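Local coordinates for putative pneumococcal surface protein (Streptococcus pneumoniae, PDB 4CNL) that probably anchors to the pneumococcal surface by binding choline groups of teichoic acids through its repeat-built choline-binding domain, at residues A[6-10]-A[11-15]; A[37-40]-A[41-44]; A[43-47]-A[48-52]; A[77-80]-A[81-84]. All coordinates share one frame; numbering follows the deposited sequence.

Overall arrangement
The four contacts follow one another along an elongated solenoid of short hairpins and loops, contacts 2 and 3 overlapping at Trp43 and Ile44 on strand 42-46, and they illustrate how one choline site is assembled from successive elements. Contact 1 is the first hairpin; its centre lies about 13 Å from that of contact 2, and the two meet where Trp12 O faces Met38 N at 2.8 Å, a probable hydrogen bond. Contact 4, its centre about 13 Å from that of contact 3, brings Met78 against Trp43 (SD to CZ3, 3.8 Å), and contacts 2, 3 and 4 all touch the same choline. Contacts 1 and 4, by comparison, are separated by about 33 Å between centres.

Contact 1. Residues A[6-10]-A[11-15]; sequences VKQDG and AWYYF. With CHT (choline ion), chain D.
Val6 and Tyr13 grip each other through reciprocal backbone bonds: Val6 N donates to Tyr13 O at 2.8 Å, and Tyr13 N donates back to Val6 O. Nearer the bend, Gln8 N reaches Ala11 O at 2.9 Å, and the longer Ala11 N to Gln8 O bond, 3.1 Å, closes the turn through Asp9 and Gly10. Between these hydrogen-bonded pairs stands the non-hydrogen-bonded pair Lys7 and Trp12. Lys7 CB lies 3.7 Å from the centroid of the Trp12 six-membered ring, 2° off its normal, and CD passes over the NE1 side of the indole. With Lys7 CG turned away from its own backbone N (chi1 -165°) and the chain extended, CB and CD lie across this face. The opposite face of Trp12 receives choline, whose C8 is 3.8 Å from CE3. On the other side of the hairpin, Val6 CG2 meets Phe15 CD1 at 3.6 Å, and Gln8 OE1 lies over the face of Tyr13. A water links Tyr13 OH to Asp9 O. This is a two-residue beta hairpin with a type I' turn, one of the hairpins from which the choline-binding module is built, here presenting Trp12 to a choline pocket shared with Trp5, Tyr30 and Met38.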
loop_
_atom_site.group_PDB
_atom_site.type_symbol
_atom_site.label_atom_id
_atom_site.label_comp_id
_atom_site.label_asym_id
_atom_site.label_seq_id
_atom_site.Cartn_x
_atom_site.Cartn_y
_atom_site.Cartn_z
ATOM N N VAL A 6 -16.851 -3.135 -31.830
ATOM C CA VAL A 6 -16.465 -3.182 -33.237
ATOM C C VAL A 6 -15.019 -2.742 -33.365
ATOM O O VAL A 6 -14.651 -1.699 -32.826
ATOM C CB VAL A 6 -17.354 -2.252 -34.093
ATOM C CG1 VAL A 6 -16.824 -2.159 -35.503
ATOM C CG2 VAL A 6 -18.804 -2.726 -34.079
ATOM N N LYS A 7 -14.195 -3.521 -34.060
ATOM C CA LYS A 7 -12.807 -3.114 -34.286
ATOM C C LYS A 7 -12.678 -2.438 -35.648
ATOM O O LYS A 7 -13.023 -3.025 -36.678
ATOM C CB LYS A 7 -11.855 -4.312 -34.188
ATOM C CG LYS A 7 -10.388 -3.920 -34.039
ATOM C CD LYS A 7 -9.535 -5.119 -33.667
ATOM C CE LYS A 7 -8.086 -4.717 -33.468
ATOM N NZ LYS A 7 -7.215 -5.913 -33.291
ATOM N N GLN A 8 -12.204 -1.198 -35.633
ATOM C CA GLN A 8 -12.056 -0.376 -36.835
ATOM C C GLN A 8 -10.707 0.300 -36.855
ATOM O O GLN A 8 -10.340 0.956 -35.876
ATOM C CB GLN A 8 -13.103 0.735 -36.898
ATOM C CG GLN A 8 -14.481 0.410 -36.454
ATOM C CD GLN A 8 -15.432 1.509 -36.862
ATOM O OE1 GLN A 8 -15.836 2.343 -36.044
ATOM N NE2 GLN A 8 -15.771 1.539 -38.144
ATOM N N ASP A 9 -9.998 0.194 -37.975
ATOM C CA ASP A 9 -8.728 0.896 -38.169
ATOM C C ASP A 9 -7.800 0.740 -36.964
ATOM O O ASP A 9 -7.252 1.720 -36.455
ATOM C CB ASP A 9 -8.986 2.374 -38.457
ATOM C CG ASP A 9 -7.759 3.093 -39.010
ATOM O OD1 ASP A 9 -6.906 2.435 -39.648
ATOM O OD2 ASP A 9 -7.656 4.318 -38.794
ATOM N N GLY A 10 -7.671 -0.496 -36.492
ATOM C CA GLY A 10 -6.705 -0.838 -35.467
ATOM C C GLY A 10 -7.108 -0.600 -34.024
ATOM O O GLY A 10 -6.302 -0.814 -33.122
ATOM N N ALA A 11 -8.341 -0.159 -33.787
ATOM C CA ALA A 11 -8.779 0.115 -32.421
ATOM C C ALA A 11 -10.178 -0.416 -32.182
ATOM O O ALA A 11 -10.951 -0.567 -33.120
ATOM C CB ALA A 11 -8.740 1.607 -32.129
ATOM N N TRP A 12 -10.498 -0.681 -30.918
ATOM C CA TRP A 12 -11.840 -1.116 -30.545
ATOM C C TRP A 12 -12.727 0.076 -30.246
ATOM O O TRP A 12 -12.301 1.028 -29.579
ATOM C CB TRP A 12 -11.790 -2.059 -29.327
ATOM C CG TRP A 12 -11.407 -3.461 -29.696
ATOM C CD1 TRP A 12 -10.183 -4.043 -29.548
ATOM C CD2 TRP A 12 -12.249 -4.441 -30.309
ATOM N NE1 TRP A 12 -10.217 -5.333 -30.018
ATOM C CE2 TRP A 12 -11.474 -5.600 -30.492
ATOM C CE3 TRP A 12 -13.588 -4.448 -30.722
ATOM C CZ2 TRP A 12 -11.990 -6.757 -31.068
ATOM C CZ3 TRP A 12 -14.104 -5.607 -31.287
ATOM C CH2 TRP A 12 -13.303 -6.742 -31.455
ATOM N N TYR A 13 -13.948 0.027 -30.777
ATOM C CA TYR A 13 -14.979 1.030 -30.531
ATOM C C TYR A 13 -16.213 0.343 -29.968
ATOM O O TYR A 13 -16.447 -0.838 -30.234
ATOM C CB TYR A 13 -15.356 1.771 -31.829
ATOM C CG TYR A 13 -14.221 2.586 -32.385
ATOM C CD1 TYR A 13 -13.214 1.985 -33.130
ATOM C CD2 TYR A 13 -14.143 3.951 -32.149
ATOM C CE1 TYR A 13 -12.156 2.728 -33.636
ATOM C CE2 TYR A 13 -13.088 4.703 -32.638
ATOM C CZ TYR A 13 -12.105 4.085 -33.389
ATOM O OH TYR A 13 -11.053 4.826 -33.875
ATOM N N TYR A 14 -17.021 1.085 -29.225
ATOM C CA TYR A 14 -18.279 0.538 -28.746
ATOM C C TYR A 14 -19.445 1.359 -29.275
ATOM O O TYR A 14 -19.531 2.556 -29.030
ATOM C CB TYR A 14 -18.312 0.476 -27.214
ATOM C CG TYR A 14 -19.574 -0.185 -26.716
ATOM C CD1 TYR A 14 -19.676 -1.573 -26.653
ATOM C CD2 TYR A 14 -20.669 0.576 -26.332
ATOM C CE1 TYR A 14 -20.845 -2.182 -26.222
ATOM C CE2 TYR A 14 -21.835 -0.026 -25.889
ATOM C CZ TYR A 14 -21.917 -1.397 -25.839
ATOM O OH TYR A 14 -23.079 -1.987 -25.394
ATOM N N PHE A 15 -20.324 0.706 -30.035
ATOM C CA PHE A 15 -21.527 1.344 -30.542
ATOM C C PHE A 15 -22.663 1.175 -29.547
ATOM O O PHE A 15 -22.976 0.044 -29.171
ATOM C CB PHE A 15 -21.934 0.732 -31.889
ATOM C CG PHE A 15 -21.080 1.173 -33.053
ATOM C CD1 PHE A 15 -19.798 0.660 -33.236
ATOM C CD2 PHE A 15 -21.582 2.069 -33.988
ATOM C CE1 PHE A 15 -19.023 1.063 -34.331
ATOM C CE2 PHE A 15 -20.816 2.489 -35.072
ATOM C CZ PHE A 15 -19.537 1.984 -35.250
HETATM C C4 CHT D . -11.064 -7.065 -26.665
HETATM C C5 CHT D . -11.931 -5.844 -26.363
HETATM C C6 CHT D . -13.416 -7.408 -25.381
HETATM C C7 CHT D . -14.026 -5.144 -25.574
HETATM C C8 CHT D . -13.896 -6.508 -27.496
HETATM O O6 CHT D . -9.838 -6.955 -25.949
HETATM N N1 CHT D . -13.319 -6.230 -26.209
HETATM O O HOH W 1 -9.047 3.696 -35.166
#

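Contact 2. Residues A[37-40]-A[41-44]; sequences KMAQ and SEWI. With CHT (choline ion), chain H.
A carboxylate bracing a backbone bend is the kind of contact made here: Glu42, the first residue of strand 42-46, folds back onto Ala39 and Gln40 in the loop that leads into its hairpin. Glu42 OE2 accepts the hydrogen of Gln40 N at 2.9 Å, with 164° at the hydrogen, and uses the lone pair directed away from its partner oxygen. The reach depends on Glu42 CG standing between the backbone N and the carbonyl carbon (chi1 69°), a crowded position that sends an otherwise extended chain back over the bend. The same oxygen lies 3.3 Å from Ala39 CA. It also forms a salt bridge with Lys33 NZ, which would favour the ionised form of the acid. Beside the carboxylate, Ala39 CB loosely approaches Ile44 CG1 at 4.3 Å, and both side chains rest on Leu55. At the bend itself a water joins Gln40 NE2, at 3.0 Å from it, to Ser41 OG, at 2.7 Å. Met38 and Trp43 point away from this contact and serve different cholines. Met38 belongs to the site of Trp12 and Tyr30, while Trp43 carries choline C8 over the centre of its indole, 3.5 Å from CE2. Ser41 takes a positive phi, and with Glu42 it faces the single residue Leu55 of the partner strand: a G1 beta bulge at the entrance to a choline-binding hairpin.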
loop_
_atom_site.group_PDB
_atom_site.type_symbol
_atom_site.label_atom_id
_atom_site.label_comp_id
_atom_site.label_asym_id
_atom_site.label_seq_id
_atom_site.Cartn_x
_atom_site.Cartn_y
_atom_site.Cartn_z
ATOM N N LYS A 37 -11.819 5.455 -29.049
ATOM C CA LYS A 37 -10.978 4.259 -28.991
ATOM C C LYS A 37 -10.940 3.700 -27.588
ATOM O O LYS A 37 -10.791 4.453 -26.629
ATOM C CB LYS A 37 -9.555 4.562 -29.455
ATOM C CG LYS A 37 -9.468 5.048 -30.892
ATOM C CD LYS A 37 -8.015 5.238 -31.301
ATOM C CE LYS A 37 -7.909 5.819 -32.711
ATOM N NZ LYS A 37 -6.503 6.151 -33.068
ATOM N N MET A 38 -11.066 2.379 -27.479
ATOM C CA MET A 38 -10.894 1.694 -26.191
ATOM C C MET A 38 -9.497 1.911 -25.608
ATOM O O MET A 38 -8.494 1.686 -26.282
ATOM C CB MET A 38 -11.150 0.197 -26.360
ATOM C CG MET A 38 -11.088 -0.577 -25.061
ATOM S SD MET A 38 -11.163 -2.354 -25.286
ATOM C CE MET A 38 -9.528 -2.704 -25.901
ATOM N N ALA A 39 -9.431 2.346 -24.352
ATOM C CA ALA A 39 -8.144 2.457 -23.666
ATOM C C ALA A 39 -7.503 1.086 -23.478
ATOM O O ALA A 39 -8.178 0.088 -23.209
ATOM C CB ALA A 39 -8.317 3.166 -22.321
ATOM N N GLN A 40 -6.182 1.034 -23.628
ATOM C CA GLN A 40 -5.469 -0.221 -23.514
ATOM C C GLN A 40 -4.051 0.038 -23.015
ATOM O O GLN A 40 -3.363 0.933 -23.525
ATOM C CB GLN A 40 -5.437 -0.944 -24.858
ATOM C CG GLN A 40 -4.905 -2.353 -24.783
ATOM C CD GLN A 40 -5.001 -3.067 -26.119
ATOM O OE1 GLN A 40 -6.092 -3.242 -26.663
ATOM N NE2 GLN A 40 -3.856 -3.476 -26.659
ATOM N N SER A 41 -3.638 -0.737 -22.015
ATOM C CA SER A 41 -2.309 -0.617 -21.421
ATOM C C SER A 41 -1.964 0.828 -21.123
ATOM O O SER A 41 -0.926 1.340 -21.541
ATOM C CB SER A 41 -1.262 -1.238 -22.336
ATOM O OG SER A 41 -1.498 -2.625 -22.460
ATOM N N GLU A 42 -2.860 1.504 -20.421
ATOM C CA GLU A 42 -2.644 2.905 -20.143
ATOM C C GLU A 42 -3.459 3.358 -18.954
ATOM O O GLU A 42 -4.469 2.730 -18.589
ATOM C CB GLU A 42 -2.986 3.755 -21.375
ATOM C CG GLU A 42 -4.464 3.783 -21.712
ATOM C CD GLU A 42 -4.735 4.452 -23.046
ATOM O OE1 GLU A 42 -4.550 5.681 -23.151
ATOM O OE2 GLU A 42 -5.128 3.742 -23.988
ATOM N N TRP A 43 -2.992 4.455 -18.368
ATOM C CA TRP A 43 -3.642 5.124 -17.262
ATOM C C TRP A 43 -4.626 6.164 -17.754
ATOM O O TRP A 43 -4.336 6.902 -18.695
ATOM C CB TRP A 43 -2.604 5.800 -16.370
ATOM C CG TRP A 43 -1.800 4.852 -15.565
ATOM C CD1 TRP A 43 -0.581 4.323 -15.880
ATOM C CD2 TRP A 43 -2.151 4.329 -14.285
ATOM N NE1 TRP A 43 -0.152 3.489 -14.868
ATOM C CE2 TRP A 43 -1.103 3.478 -13.877
ATOM C CE3 TRP A 43 -3.256 4.499 -13.442
ATOM C CZ2 TRP A 43 -1.128 2.785 -12.664
ATOM C CZ3 TRP A 43 -3.284 3.810 -12.241
ATOM C CH2 TRP A 43 -2.219 2.972 -11.857
ATOM N N ILE A 44 -5.773 6.240 -17.085
ATOM C CA ILE A 44 -6.793 7.238 -17.374
ATOM C C ILE A 44 -7.282 7.880 -16.083
ATOM O O ILE A 44 -7.548 7.175 -15.110
ATOM C CB ILE A 44 -8.003 6.599 -18.121
ATOM C CG1 ILE A 44 -7.670 6.367 -19.595
ATOM C CG2 ILE A 44 -9.250 7.459 -17.967
ATOM C CD1 ILE A 44 -7.577 7.631 -20.399
HETATM C C4 CHT H . 2.101 7.735 -13.430
HETATM C C5 CHT H . 1.257 8.252 -12.262
HETATM C C6 CHT H . -0.917 8.298 -11.341
HETATM C C7 CHT H . -0.621 7.994 -13.653
HETATM C C8 CHT H . -0.039 6.275 -12.153
HETATM O O6 CHT H . 3.463 8.105 -13.251
HETATM N N1 CHT H . -0.082 7.700 -12.351
HETATM O O HOH W 2 -1.272 -3.345 -25.083
#

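Contact 3. Residues A[43-47]-A[48-52]; sequences WIYDS and SYQAW. With CHT (choline ion), chain H; CHT (choline ion), chain I.
Trp52 is sandwiched, with Tyr45 CD1 over one face of its indole and choline C6 over the opposite one, 3.8 Å from CE2. Tyr45 approaches edge-to-face: its ring centroid is 4.9 Å from that of the five-membered ring, with the planes 73° apart. Its CB meanwhile sits 3.8 Å from the centroid of the six-membered ring, close to the normal. At the other end of the hairpin the ring of Tyr49 carries a second choline, C7 being 3.5 Å from CZ, while Asp46 OD2 meets the ring edge near its plane, 3.4 Å from CD2. Asp46 CG stands opposite the backbone N (chi1 -166°), which turns the carboxylate toward Ser48 and Tyr49. Its OD1 accepts Ser48 N at 2.9 Å, its backbone N donates to Ala51 O at 2.9 Å, and Gln50 and Ala51 both face it in a G1 beta bulge. OD2 is held further by Trp26 NE1, another wall of the Tyr49 choline site, and by a water. Methyl groups of a quaternary ammonium laid on electron-rich ring faces are consistent with cation-pi recognition; Tyr45, behind Trp52, and Asp46, at the edge of Tyr49, may help to fix these walls.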
loop_
_atom_site.group_PDB
_atom_site.type_symbol
_atom_site.label_atom_id
_atom_site.label_comp_id
_atom_site.label_asym_id
_atom_site.label_seq_id
_atom_site.Cartn_x
_atom_site.Cartn_y
_atom_site.Cartn_z
ATOM N N TRP A 43 -2.992 4.455 -18.368
ATOM C CA TRP A 43 -3.642 5.124 -17.262
ATOM C C TRP A 43 -4.626 6.164 -17.754
ATOM O O TRP A 43 -4.336 6.902 -18.695
ATOM C CB TRP A 43 -2.604 5.800 -16.370
ATOM C CG TRP A 43 -1.800 4.852 -15.565
ATOM C CD1 TRP A 43 -0.581 4.323 -15.880
ATOM C CD2 TRP A 43 -2.151 4.329 -14.285
ATOM N NE1 TRP A 43 -0.152 3.489 -14.868
ATOM C CE2 TRP A 43 -1.103 3.478 -13.877
ATOM C CE3 TRP A 43 -3.256 4.499 -13.442
ATOM C CZ2 TRP A 43 -1.128 2.785 -12.664
ATOM C CZ3 TRP A 43 -3.284 3.810 -12.241
ATOM C CH2 TRP A 43 -2.219 2.972 -11.857
ATOM N N ILE A 44 -5.773 6.240 -17.085
ATOM C CA ILE A 44 -6.793 7.238 -17.374
ATOM C C ILE A 44 -7.282 7.880 -16.083
ATOM O O ILE A 44 -7.548 7.175 -15.110
ATOM C CB ILE A 44 -8.003 6.599 -18.121
ATOM C CG1 ILE A 44 -7.670 6.367 -19.595
ATOM C CG2 ILE A 44 -9.250 7.459 -17.967
ATOM C CD1 ILE A 44 -7.577 7.631 -20.399
ATOM N N TYR A 45 -7.383 9.209 -16.058
ATOM C CA TYR A 45 -8.039 9.876 -14.945
ATOM C C TYR A 45 -9.493 10.159 -15.285
ATOM O O TYR A 45 -9.799 10.844 -16.267
ATOM C CB TYR A 45 -7.335 11.182 -14.556
ATOM C CG TYR A 45 -7.875 11.748 -13.266
ATOM C CD1 TYR A 45 -7.373 11.328 -12.038
ATOM C CD2 TYR A 45 -8.903 12.679 -13.266
ATOM C CE1 TYR A 45 -7.876 11.831 -10.849
ATOM C CE2 TYR A 45 -9.411 13.193 -12.078
ATOM C CZ TYR A 45 -8.894 12.764 -10.871
ATOM O OH TYR A 45 -9.400 13.269 -9.682
ATOM N N ASP A 46 -10.392 9.620 -14.474
ATOM C CA ASP A 46 -11.817 9.861 -14.665
ATOM C C ASP A 46 -12.250 10.996 -13.748
ATOM O O ASP A 46 -12.263 10.841 -12.528
ATOM C CB ASP A 46 -12.628 8.593 -14.383
ATOM C CG ASP A 46 -14.049 8.698 -14.887
ATOM O OD1 ASP A 46 -14.640 9.781 -14.736
ATOM O OD2 ASP A 46 -14.575 7.710 -15.443
ATOM N N SER A 47 -12.607 12.137 -14.332
ATOM C CA SER A 47 -12.941 13.305 -13.524
ATOM C C SER A 47 -14.235 13.091 -12.748
ATOM O O SER A 47 -14.456 13.724 -11.715
ATOM C CB SER A 47 -13.057 14.554 -14.399
ATOM O OG SER A 47 -11.801 14.917 -14.944
ATOM N N SER A 48 -15.081 12.188 -13.238
ATOM C CA SER A 48 -16.380 11.957 -12.610
ATOM C C SER A 48 -16.279 11.041 -11.395
ATOM O O SER A 48 -17.108 11.116 -10.486
ATOM C CB SER A 48 -17.374 11.380 -13.625
ATOM O OG SER A 48 -16.931 10.138 -14.146
ATOM N N TYR A 49 -15.266 10.175 -11.380
ATOM C CA TYR A 49 -15.007 9.318 -10.225
ATOM C C TYR A 49 -13.901 9.887 -9.350
ATOM O O TYR A 49 -13.607 9.334 -8.291
ATOM C CB TYR A 49 -14.621 7.901 -10.664
ATOM C CG TYR A 49 -15.775 7.057 -11.155
ATOM C CD1 TYR A 49 -16.511 6.273 -10.277
ATOM C CD2 TYR A 49 -16.124 7.038 -12.496
ATOM C CE1 TYR A 49 -17.564 5.497 -10.722
ATOM C CE2 TYR A 49 -17.179 6.269 -12.951
ATOM C CZ TYR A 49 -17.893 5.500 -12.059
ATOM O OH TYR A 49 -18.941 4.731 -12.510
ATOM N N GLN A 50 -13.299 10.983 -9.809
ATOM C CA GLN A 50 -12.161 11.609 -9.147
ATOM C C GLN A 50 -11.064 10.594 -8.822
ATOM O O GLN A 50 -10.603 10.514 -7.684
ATOM C CB GLN A 50 -12.608 12.328 -7.868
ATOM C CG GLN A 50 -13.355 13.630 -8.107
ATOM C CD GLN A 50 -14.862 13.467 -8.076
ATOM O OE1 GLN A 50 -15.407 12.483 -8.576
ATOM N NE2 GLN A 50 -15.547 14.437 -7.477
ATOM N N ALA A 51 -10.653 9.817 -9.822
ATOM C CA ALA A 51 -9.696 8.738 -9.595
ATOM C C ALA A 51 -8.963 8.311 -10.859
ATOM O O ALA A 51 -9.478 8.425 -11.970
ATOM C CB ALA A 51 -10.400 7.535 -8.976
ATOM N N TRP A 52 -7.746 7.822 -10.673
ATOM C CA TRP A 52 -7.003 7.167 -11.731
ATOM C C TRP A 52 -7.407 5.701 -11.852
ATOM O O TRP A 52 -7.645 5.022 -10.847
ATOM C CB TRP A 52 -5.498 7.219 -11.459
ATOM C CG TRP A 52 -4.857 8.550 -11.630
ATOM C CD1 TRP A 52 -4.564 9.457 -10.646
ATOM C CD2 TRP A 52 -4.397 9.125 -12.859
ATOM N NE1 TRP A 52 -3.958 10.562 -11.196
ATOM C CE2 TRP A 52 -3.843 10.382 -12.550
ATOM C CE3 TRP A 52 -4.399 8.693 -14.192
ATOM C CZ2 TRP A 52 -3.297 11.216 -13.524
ATOM C CZ3 TRP A 52 -3.855 9.523 -15.157
ATOM C CH2 TRP A 52 -3.316 10.769 -14.818
HETATM C C4 CHT H . 2.101 7.735 -13.430
HETATM C C5 CHT H . 1.257 8.252 -12.262
HETATM C C6 CHT H . -0.917 8.298 -11.341
HETATM C C7 CHT H . -0.621 7.994 -13.653
HETATM C C8 CHT H . -0.039 6.275 -12.153
HETATM O O6 CHT H . 3.463 8.105 -13.251
HETATM N N1 CHT H . -0.082 7.700 -12.351
HETATM C C4 CHT I . -16.298 -0.539 -11.561
HETATM C C5 CHT I . -16.479 0.958 -11.800
HETATM C C6 CHT I . -16.354 0.779 -14.171
HETATM C C7 CHT I . -15.822 2.807 -13.071
HETATM C C8 CHT I . -14.394 0.948 -12.901
HETATM O O6 CHT I . -17.435 -1.239 -12.045
HETATM N N1 CHT I . -15.765 1.373 -12.990
HETATM O O HOH W 3 -17.055 8.393 -16.542
#

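Contact 4. Residues A[77-80]-A[81-84]; sequences KMAQ and GEWV. With CHT (choline ion), chain B; CHT (choline ion), chain H; SO4 (sulfate ion), chain L.
Glu82 OE2 and the backbone of Ala79 and Gln80 form the inner shell. The oxygen accepts Gln80 N at 2.9 Å in a nearly straight bond, 168° at the hydrogen, using its anti lone pair, and it lies 3.3 Å from Ala79 CA. A water that donates to Met78 O at 2.9 Å gives the same carboxylate oxygen a second, weak bond. The carboxylate gets there because Glu82 CG is wedged between the backbone N and the carbonyl carbon (chi1 67°), which turns the extended chain back over the loop. Alongside, Ala79 CB packs on Val84 CG1 at 3.8 Å.

One shell out, Lys73 NZ forms a salt bridge with Glu82 OE1. Leu95 lies against both Ala79 and Val84, and Gly81, at a positive phi, and Glu82 both face it in a G1 beta bulge at the start of strand 82-86. Lys77 NZ bonds to Tyr49 O and makes a weak bond to a sulfate, probably from the crystallisation liquor, that Lys73 and Asn75 also hold.

The loop and strand then diverge to two cholines. Met78 SD lies 3.7 Å from C6 of the one bounded by Trp43 and Trp52, and Trp83 bears C7 of the next over its ring centre, 3.3 Å from CE2. The chemistry is thus divided: the glutamate charge is met by a lysine and a backbone N-H, which would probably keep it ionised, whereas a neutral thioether and an indole face each meet methyls of a different choline.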
loop_
_atom_site.group_PDB
_atom_site.type_symbol
_atom_site.label_atom_id
_atom_site.label_comp_id
_atom_site.label_asym_id
_atom_site.label_seq_id
_atom_site.Cartn_x
_atom_site.Cartn_y
_atom_site.Cartn_z
ATOM N N LYS A 77 -10.106 1.914 -8.504
ATOM C CA LYS A 77 -9.501 3.220 -8.230
ATOM C C LYS A 77 -8.069 3.080 -7.726
ATOM O O LYS A 77 -7.798 2.278 -6.834
ATOM C CB LYS A 77 -10.317 4.001 -7.198
ATOM C CG LYS A 77 -11.724 4.355 -7.635
ATOM C CD LYS A 77 -12.318 5.383 -6.695
ATOM C CE LYS A 77 -13.662 5.875 -7.196
ATOM N NZ LYS A 77 -14.205 6.902 -6.251
ATOM N N MET A 78 -7.152 3.854 -8.294
ATOM C CA MET A 78 -5.784 3.854 -7.790
ATOM C C MET A 78 -5.753 4.429 -6.390
ATOM O O MET A 78 -6.284 5.517 -6.144
ATOM C CB MET A 78 -4.858 4.655 -8.701
ATOM C CG MET A 78 -3.413 4.541 -8.292
ATOM S SD MET A 78 -2.377 5.748 -9.121
ATOM C CE MET A 78 -2.952 7.220 -8.353
ATOM N N ALA A 79 -5.113 3.707 -5.474
ATOM C CA ALA A 79 -4.955 4.185 -4.108
ATOM C C ALA A 79 -4.006 5.379 -4.033
ATOM O O ALA A 79 -2.998 5.438 -4.743
ATOM C CB ALA A 79 -4.460 3.042 -3.220
ATOM N N GLN A 80 -4.334 6.327 -3.161
ATOM C CA GLN A 80 -3.566 7.560 -3.023
ATOM C C GLN A 80 -3.658 8.070 -1.605
ATOM O O GLN A 80 -4.757 8.332 -1.124
ATOM C CB GLN A 80 -4.088 8.653 -3.975
ATOM C CG GLN A 80 -3.516 8.604 -5.366
ATOM C CD GLN A 80 -4.045 9.710 -6.284
ATOM O OE1 GLN A 80 -5.154 9.619 -6.818
ATOM N NE2 GLN A 80 -3.239 10.749 -6.485
ATOM N N GLY A 81 -2.511 8.219 -0.947
ATOM C CA GLY A 81 -2.459 8.739 0.407
ATOM C C GLY A 81 -3.321 7.949 1.365
ATOM O O GLY A 81 -4.098 8.515 2.140
ATOM N N GLU A 82 -3.181 6.629 1.331
ATOM C CA GLU A 82 -4.071 5.791 2.106
ATOM C C GLU A 82 -3.487 4.413 2.314
ATOM O O GLU A 82 -2.612 3.961 1.564
ATOM C CB GLU A 82 -5.438 5.677 1.423
ATOM C CG GLU A 82 -5.408 4.920 0.105
ATOM C CD GLU A 82 -6.730 5.008 -0.662
ATOM O OE1 GLU A 82 -7.742 4.446 -0.186
ATOM O OE2 GLU A 82 -6.747 5.640 -1.735
ATOM N N TRP A 83 -3.992 3.760 3.351
ATOM C CA TRP A 83 -3.676 2.372 3.640
ATOM C C TRP A 83 -4.607 1.439 2.898
ATOM O O TRP A 83 -5.809 1.685 2.832
ATOM C CB TRP A 83 -3.796 2.112 5.136
ATOM C CG TRP A 83 -2.731 2.767 5.925
ATOM C CD1 TRP A 83 -2.771 4.005 6.498
ATOM C CD2 TRP A 83 -1.440 2.222 6.227
ATOM N NE1 TRP A 83 -1.583 4.259 7.151
ATOM C CE2 TRP A 83 -0.746 3.184 6.989
ATOM C CE3 TRP A 83 -0.807 1.009 5.927
ATOM C CZ2 TRP A 83 0.559 2.971 7.462
ATOM C CZ3 TRP A 83 0.484 0.795 6.391
ATOM C CH2 TRP A 83 1.154 1.776 7.152
ATOM N N VAL A 84 -4.055 0.370 2.341
ATOM C CA VAL A 84 -4.868 -0.682 1.758
ATOM C C VAL A 84 -4.425 -2.039 2.286
ATOM O O VAL A 84 -3.249 -2.254 2.588
ATOM C CB VAL A 84 -4.782 -0.702 0.220
ATOM C CG1 VAL A 84 -5.196 0.647 -0.362
ATOM C CG2 VAL A 84 -3.371 -1.096 -0.230
HETATM C C4 CHT B . -3.779 -1.763 10.344
HETATM C C5 CHT B . -2.624 -0.844 9.979
HETATM C C6 CHT B . -3.834 1.022 10.798
HETATM C C7 CHT B . -1.978 1.321 9.385
HETATM C C8 CHT B . -3.992 0.439 8.531
HETATM O O6 CHT B . -3.812 -1.917 11.754
HETATM N N1 CHT B . -3.110 0.483 9.676
HETATM C C4 CHT H . 2.101 7.735 -13.430
HETATM C C5 CHT H . 1.257 8.252 -12.262
HETATM C C6 CHT H . -0.917 8.298 -11.341
HETATM C C7 CHT H . -0.621 7.994 -13.653
HETATM C C8 CHT H . -0.039 6.275 -12.153
HETATM O O6 CHT H . 3.463 8.105 -13.251
HETATM N N1 CHT H . -0.082 7.700 -12.351
HETATM S S SO4 L . -13.044 4.964 -2.694
HETATM O O1 SO4 L . -14.282 4.998 -3.472
HETATM O O2 SO4 L . -13.363 4.769 -1.281
HETATM O O3 SO4 L . -12.197 3.862 -3.144
HETATM O O4 SO4 L . -12.326 6.226 -2.873
HETATM O O HOH W 4 -8.399 6.664 -4.613
#